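Hypothetical protein TTHB059 (Thermus thermophilus, PDB 2EHW) is of unknown function, belongs to the DUF3209 family and folds as an all-helical protein with one long extended helix. Local coordinates at residues A[4-9]-A[78-83]; A[63-68]-A[83-88]. All blocks are in the same frame, centred on the assembly; numbering follows the deposited sequence.

Overall arrangement
Helix 4-16 starts the chain, and helices 25-31 and 39-46 follow it. The chain then runs along helix 50-70, turns, and continues into the long helix 75-115. Contact 1 closes the longer loop: it brings residues 4-9 against 78-83, with 68 residues between. Contact 2 closes a short loop of 14 residues, pairing 63-68 with 83-88 across the turn. The two cross along the chain, because 63-68 lies inside the first loop and 83-88 starts where 78-83 ends, sharing Ala83. Their centres are about 6 Å apart. Leu80 CD2 and Leu64 CD1, 3.6 Å apart, join them. Together they tie helix 4-16 to the hairpin of helices 50-70 and 75-115.

Contact 1 of 2, residues A[4-9]-A[78-83]; sequences HELSAL and RGLLLA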
loop_
_atom_site.group_PDB
_atom_site.type_symbol
_atom_site.label_atom_id
_atom_site.label_comp_id
_atom_site.label_asym_id
_atom_site.label_seq_id
_atom_site.Cartn_x
_atom_site.Cartn_y
_atom_site.Cartn_z
ATOM N N HIS A 4 0.121 -2.065 -12.584
ATOM C CA HIS A 4 -1.178 -2.090 -11.927
ATOM C C HIS A 4 -1.036 -2.072 -10.412
ATOM O O HIS A 4 -1.901 -1.558 -9.707
ATOM C CB HIS A 4 -1.950 -3.327 -12.378
ATOM C CG HIS A 4 -2.245 -3.336 -13.844
ATOM N ND1 HIS A 4 -2.203 -4.482 -14.609
ATOM C CD2 HIS A 4 -2.580 -2.332 -14.688
ATOM C CE1 HIS A 4 -2.499 -4.184 -15.862
ATOM N NE2 HIS A 4 -2.732 -2.886 -15.937
ATOM N N GLU A 5 0.064 -2.634 -9.920
ATOM C CA GLU A 5 0.326 -2.678 -8.487
ATOM C C GLU A 5 0.635 -1.277 -7.962
ATOM O O GLU A 5 0.199 -0.893 -6.877
ATOM C CB GLU A 5 1.516 -3.597 -8.185
ATOM C CG GLU A 5 1.275 -5.087 -8.359
ATOM C CD GLU A 5 1.277 -5.553 -9.810
ATOM O OE1 GLU A 5 1.715 -4.796 -10.711
ATOM O OE2 GLU A 5 0.849 -6.708 -10.036
ATOM N N LEU A 6 1.407 -0.520 -8.732
ATOM C CA LEU A 6 1.762 0.832 -8.331
ATOM C C LEU A 6 0.530 1.735 -8.354
ATOM O O LEU A 6 0.337 2.541 -7.452
ATOM C CB LEU A 6 2.855 1.390 -9.251
ATOM C CG LEU A 6 4.215 0.684 -9.183
ATOM C CD1 LEU A 6 5.230 1.468 -10.001
ATOM C CD2 LEU A 6 4.687 0.582 -7.732
ATOM N N SER A 7 -0.307 1.593 -9.378
ATOM C CA SER A 7 -1.526 2.394 -9.479
ATOM C C SER A 7 -2.444 2.146 -8.282
ATOM O O SER A 7 -2.783 3.075 -7.543
ATOM C CB SER A 7 -2.291 2.059 -10.766
ATOM O OG SER A 7 -1.604 2.523 -11.914
ATOM N N ALA A 8 -2.840 0.890 -8.101
ATOM C CA ALA A 8 -3.728 0.504 -7.009
ATOM C C ALA A 8 -3.214 1.069 -5.700
ATOM O O ALA A 8 -3.973 1.605 -4.899
ATOM C CB ALA A 8 -3.825 -1.025 -6.923
ATOM N N LEU A 9 -1.913 0.950 -5.492
ATOM C CA LEU A 9 -1.289 1.446 -4.278
ATOM C C LEU A 9 -1.374 2.963 -4.217
ATOM O O LEU A 9 -1.608 3.532 -3.153
ATOM C CB LEU A 9 0.173 1.000 -4.223
ATOM C CG LEU A 9 1.024 1.471 -3.050
ATOM C CD1 LEU A 9 0.291 1.243 -1.738
ATOM C CD2 LEU A 9 2.347 0.703 -3.067
ATOM N N ARG A 78 10.734 -8.281 -13.278
ATOM C CA ARG A 78 11.691 -8.309 -12.185
ATOM C C ARG A 78 11.993 -6.883 -11.732
ATOM O O ARG A 78 12.354 -6.642 -10.575
ATOM C CB ARG A 78 12.941 -9.065 -12.633
ATOM C CG ARG A 78 12.633 -10.548 -12.910
ATOM C CD ARG A 78 13.715 -11.261 -13.725
ATOM N NE ARG A 78 13.588 -12.709 -13.588
ATOM C CZ ARG A 78 14.356 -13.602 -14.209
ATOM N NH1 ARG A 78 14.161 -14.903 -14.009
ATOM N NH2 ARG A 78 15.317 -13.201 -15.033
ATOM N N GLY A 79 11.810 -5.938 -12.644
ATOM C CA GLY A 79 12.010 -4.546 -12.307
ATOM C C GLY A 79 10.794 -4.058 -11.536
ATOM O O GLY A 79 10.908 -3.229 -10.633
ATOM N N LEU A 80 9.620 -4.575 -11.884
ATOM C CA LEU A 80 8.396 -4.174 -11.196
ATOM C C LEU A 80 8.437 -4.743 -9.774
ATOM O O LEU A 80 8.081 -4.066 -8.813
ATOM C CB LEU A 80 7.163 -4.671 -11.972
ATOM C CG LEU A 80 5.744 -4.292 -11.510
ATOM C CD1 LEU A 80 5.662 -2.811 -11.167
ATOM C CD2 LEU A 80 4.751 -4.636 -12.615
ATOM N N LEU A 81 8.909 -5.976 -9.641
ATOM C CA LEU A 81 9.009 -6.613 -8.330
ATOM C C LEU A 81 9.865 -5.785 -7.371
ATOM O O LEU A 81 9.457 -5.489 -6.256
ATOM C CB LEU A 81 9.597 -8.020 -8.465
ATOM C CG LEU A 81 8.568 -9.143 -8.616
ATOM C CD1 LEU A 81 9.258 -10.475 -8.908
ATOM C CD2 LEU A 81 7.759 -9.240 -7.320
ATOM N N LEU A 82 11.051 -5.409 -7.827
ATOM C CA LEU A 82 11.986 -4.621 -7.042
ATOM C C LEU A 82 11.355 -3.278 -6.649
ATOM O O LEU A 82 11.538 -2.790 -5.537
ATOM C CB LEU A 82 13.250 -4.397 -7.872
ATOM C CG LEU A 82 14.548 -3.954 -7.206
ATOM C CD1 LEU A 82 14.938 -4.968 -6.145
ATOM C CD2 LEU A 82 15.651 -3.844 -8.272
ATOM N N ALA A 83 10.598 -2.692 -7.569
ATOM C CA ALA A 83 9.940 -1.420 -7.322
ATOM C C ALA A 83 8.780 -1.548 -6.328
ATOM O O ALA A 83 8.602 -0.696 -5.454
ATOM C CB ALA A 83 9.433 -0.837 -8.635
#
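The flat group here is the carboxylate of Glu5, which Leu80 meets obliquely at one oxygen. Leu80 CD2 is 3.6 Å from Glu5 OE1, and the line from OE1 to CD2 rises about 43° out of the carboxylate plane. Leu64 of helix 50-70 lies over the face on that same side. The backbone N atoms of Glu5 and His4 lie on the opposite side, both well out of the plane. OE1 comes within 2.8 Å of Glu5 N and 3.7 Å of His4 N. At the other oxygen, Glu5 OE2, the partner is Arg38, which forms a salt bridge. The buried charge is therefore balanced from outside the two segments, while Leu80 gives OE1 an apolar neighbour. The two side chains cross at about a right angle.

The Glu5 chain is bent at chi2 (77°). This curls the carboxylate back toward the start of its own helix. The nearby helix N terminus probably helps to stabilise the negative charge.

The contact joins helix 4-16 to the N-terminal part of helix 75-115. Helix 4-16 packs beside the helical hairpin formed by helices 50-70 and 75-115, in a wholly helical fold. Leu80 points from the long helix into this junction, and Glu5 and Leu6 face it. Nearest CA atoms, of Leu6 and Ala83, are 8.5 Å apart.

Leu80 divides its two methyl groups between these neighbours. CG lies anti to the backbone N (chi1 -176°), which carries the branch across to the first helix. CD2 goes to Glu5, and CD1 goes to Leu6. The second meeting is looser, with Leu6 CG 4.3 Å from Leu80 CD1. Leu6 is partly exposed and borders the buried pair. Ala83 faces Leu6 one turn further along, its CB 5.0 Å from Leu6 CD2.

Contact 2 of 2, residues A[63-68]-A[83-88]; sequences HLEERA and AVEAME
Leu64 and Val84 make the apolar part of this contact. One methyl group from each side meets the other: Leu64 CD2 is 3.7 Å from Val84 CG2. Both residues are buried, and both point at the opposite helix. The side chains approach at an oblique angle. Leu64 CG is anti to its backbone N (chi1 -166°), which extends the branch toward Val84. The CA atoms of the pair are 9.2 Å apart, so the branched ends bridge the space between the backbones. Leu57 and Leu61 also touch Val84, from the same helix as Leu64. Glu5 of helix 4-16 also touches Val84. Leu81 lies against Leu64 as well, one turn before Val84 on the long helix.

The charged part lies at the border. Glu65 and Glu85 start out beside the interface, and their ends swing nearer to each other. Glu65 OE1 is 4.4 Å from Glu85 OE2. The carboxylate planes are almost parallel, about 13° apart, and each turns one oxygen toward the other. These are like charges. Glu65 is exposed and Glu85 partly exposed, so solvent probably screens much of the repulsion. The proximity might still raise the pKa of one of them slightly.

Backbone hydrogen bonds run inside each helix, such as Glu88 N to Val84 O at 2.8 Å; none links the two segments. The long helix is predicted to enter a coiled coil at residue 84. Helices 50-70 and 75-115 run antiparallel here, joined by a short turn, and the apolar pair with its charged flank belongs to this antiparallel helical hairpin.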
loop_
_atom_site.group_PDB
_atom_site.type_symbol
_atom_site.label_atom_id
_atom_site.label_comp_id
_atom_site.label_asym_id
_atom_site.label_seq_id
_atom_site.Cartn_x
_atom_site.Cartn_y
_atom_site.Cartn_z
ATOM N N HIS A 63 1.352 -12.530 -6.912
ATOM C CA HIS A 63 0.989 -12.596 -8.326
ATOM C C HIS A 63 2.145 -12.136 -9.205
ATOM O O HIS A 63 2.508 -12.793 -10.174
ATOM C CB HIS A 63 -0.248 -11.733 -8.592
ATOM C CG HIS A 63 -0.753 -11.822 -9.999
ATOM N ND1 HIS A 63 -0.150 -11.170 -11.054
ATOM C CD2 HIS A 63 -1.795 -12.510 -10.528
ATOM C CE1 HIS A 63 -0.798 -11.449 -12.171
ATOM N NE2 HIS A 63 -1.800 -12.260 -11.880
ATOM N N LEU A 64 2.732 -11.004 -8.845
ATOM C CA LEU A 64 3.845 -10.449 -9.591
ATOM C C LEU A 64 5.026 -11.417 -9.567
ATOM O O LEU A 64 5.714 -11.606 -10.570
ATOM C CB LEU A 64 4.240 -9.113 -8.982
ATOM C CG LEU A 64 5.160 -8.187 -9.762
ATOM C CD1 LEU A 64 4.621 -7.958 -11.167
ATOM C CD2 LEU A 64 5.256 -6.865 -8.998
ATOM N N GLU A 65 5.257 -12.037 -8.418
ATOM C CA GLU A 65 6.358 -12.977 -8.299
ATOM C C GLU A 65 6.109 -14.109 -9.304
ATOM O O GLU A 65 7.014 -14.497 -10.041
ATOM C CB GLU A 65 6.419 -13.514 -6.866
ATOM C CG GLU A 65 7.614 -14.407 -6.543
ATOM C CD GLU A 65 8.913 -13.643 -6.355
ATOM O OE1 GLU A 65 8.945 -12.677 -5.563
ATOM O OE2 GLU A 65 9.912 -14.020 -6.991
ATOM N N GLU A 66 4.875 -14.616 -9.340
ATOM C CA GLU A 66 4.508 -15.695 -10.256
ATOM C C GLU A 66 4.727 -15.261 -11.703
ATOM O O GLU A 66 5.370 -15.967 -12.479
ATOM C CB GLU A 66 3.036 -16.096 -10.070
ATOM C CG GLU A 66 2.648 -16.416 -8.638
ATOM C CD GLU A 66 1.162 -16.727 -8.467
ATOM O OE1 GLU A 66 0.326 -16.086 -9.153
ATOM O OE2 GLU A 66 0.831 -17.602 -7.630
ATOM N N ARG A 67 4.194 -14.098 -12.064
ATOM C CA ARG A 67 4.353 -13.606 -13.429
ATOM C C ARG A 67 5.820 -13.564 -13.829
ATOM O O ARG A 67 6.179 -14.007 -14.909
ATOM C CB ARG A 67 3.737 -12.205 -13.590
ATOM C CG ARG A 67 3.851 -11.649 -15.013
ATOM C CD ARG A 67 3.306 -12.653 -16.031
ATOM N NE ARG A 67 3.572 -12.279 -17.418
ATOM C CZ ARG A 67 2.853 -11.400 -18.113
ATOM N NH1 ARG A 67 1.811 -10.795 -17.552
ATOM N NH2 ARG A 67 3.180 -11.123 -19.371
ATOM N N ALA A 68 6.663 -13.034 -12.950
ATOM C CA ALA A 68 8.098 -12.930 -13.212
ATOM C C ALA A 68 8.785 -14.283 -13.378
ATOM O O ALA A 68 9.783 -14.394 -14.093
ATOM C CB ALA A 68 8.773 -12.147 -12.100
ATOM N N ALA A 83 10.598 -2.692 -7.569
ATOM C CA ALA A 83 9.940 -1.420 -7.322
ATOM C C ALA A 83 8.780 -1.548 -6.328
ATOM O O ALA A 83 8.602 -0.696 -5.454
ATOM C CB ALA A 83 9.433 -0.837 -8.635
ATOM N N VAL A 84 7.974 -2.591 -6.466
ATOM C CA VAL A 84 6.854 -2.762 -5.549
ATOM C C VAL A 84 7.374 -3.057 -4.144
ATOM O O VAL A 84 6.835 -2.560 -3.153
ATOM C CB VAL A 84 5.911 -3.886 -6.022
ATOM C CG1 VAL A 84 4.760 -4.073 -5.020
ATOM C CG2 VAL A 84 5.347 -3.533 -7.400
ATOM N N GLU A 85 8.440 -3.845 -4.068
ATOM C CA GLU A 85 9.042 -4.205 -2.790
ATOM C C GLU A 85 9.680 -3.016 -2.084
ATOM O O GLU A 85 9.670 -2.937 -0.860
ATOM C CB GLU A 85 10.092 -5.294 -2.990
ATOM C CG GLU A 85 9.535 -6.700 -3.030
ATOM C CD GLU A 85 10.484 -7.662 -3.712
ATOM O OE1 GLU A 85 11.711 -7.446 -3.642
ATOM O OE2 GLU A 85 10.004 -8.642 -4.313
ATOM N N ALA A 86 10.252 -2.098 -2.855
ATOM C CA ALA A 86 10.869 -0.913 -2.271
ATOM C C ALA A 86 9.759 -0.113 -1.614
ATOM O O ALA A 86 9.912 0.388 -0.502
ATOM C CB ALA A 86 11.554 -0.072 -3.359
HETATM N N MSE A 87 8.640 0.000 -2.318
HETATM C CA MSE A 87 7.488 0.736 -1.821
HETATM C C MSE A 87 6.874 0.037 -0.612
HETATM O O MSE A 87 6.384 0.689 0.307
HETATM C CB MSE A 87 6.443 0.901 -2.934
HETATM C CG MSE A 87 6.919 1.757 -4.112
HETATM SE SE MSE A 87 7.618 3.520 -3.595
HETATM C CE MSE A 87 9.496 3.041 -3.447
ATOM N N GLU A 88 6.897 -1.291 -0.611
ATOM C CA GLU A 88 6.352 -2.023 0.516
ATOM C C GLU A 88 7.176 -1.599 1.716
ATOM O O GLU A 88 6.646 -1.348 2.797
ATOM C CB GLU A 88 6.482 -3.533 0.311
ATOM C CG GLU A 88 5.952 -4.354 1.477
ATOM C CD GLU A 88 6.224 -5.837 1.317
ATOM O OE1 GLU A 88 7.373 -6.186 0.965
ATOM O OE2 GLU A 88 5.295 -6.650 1.549
#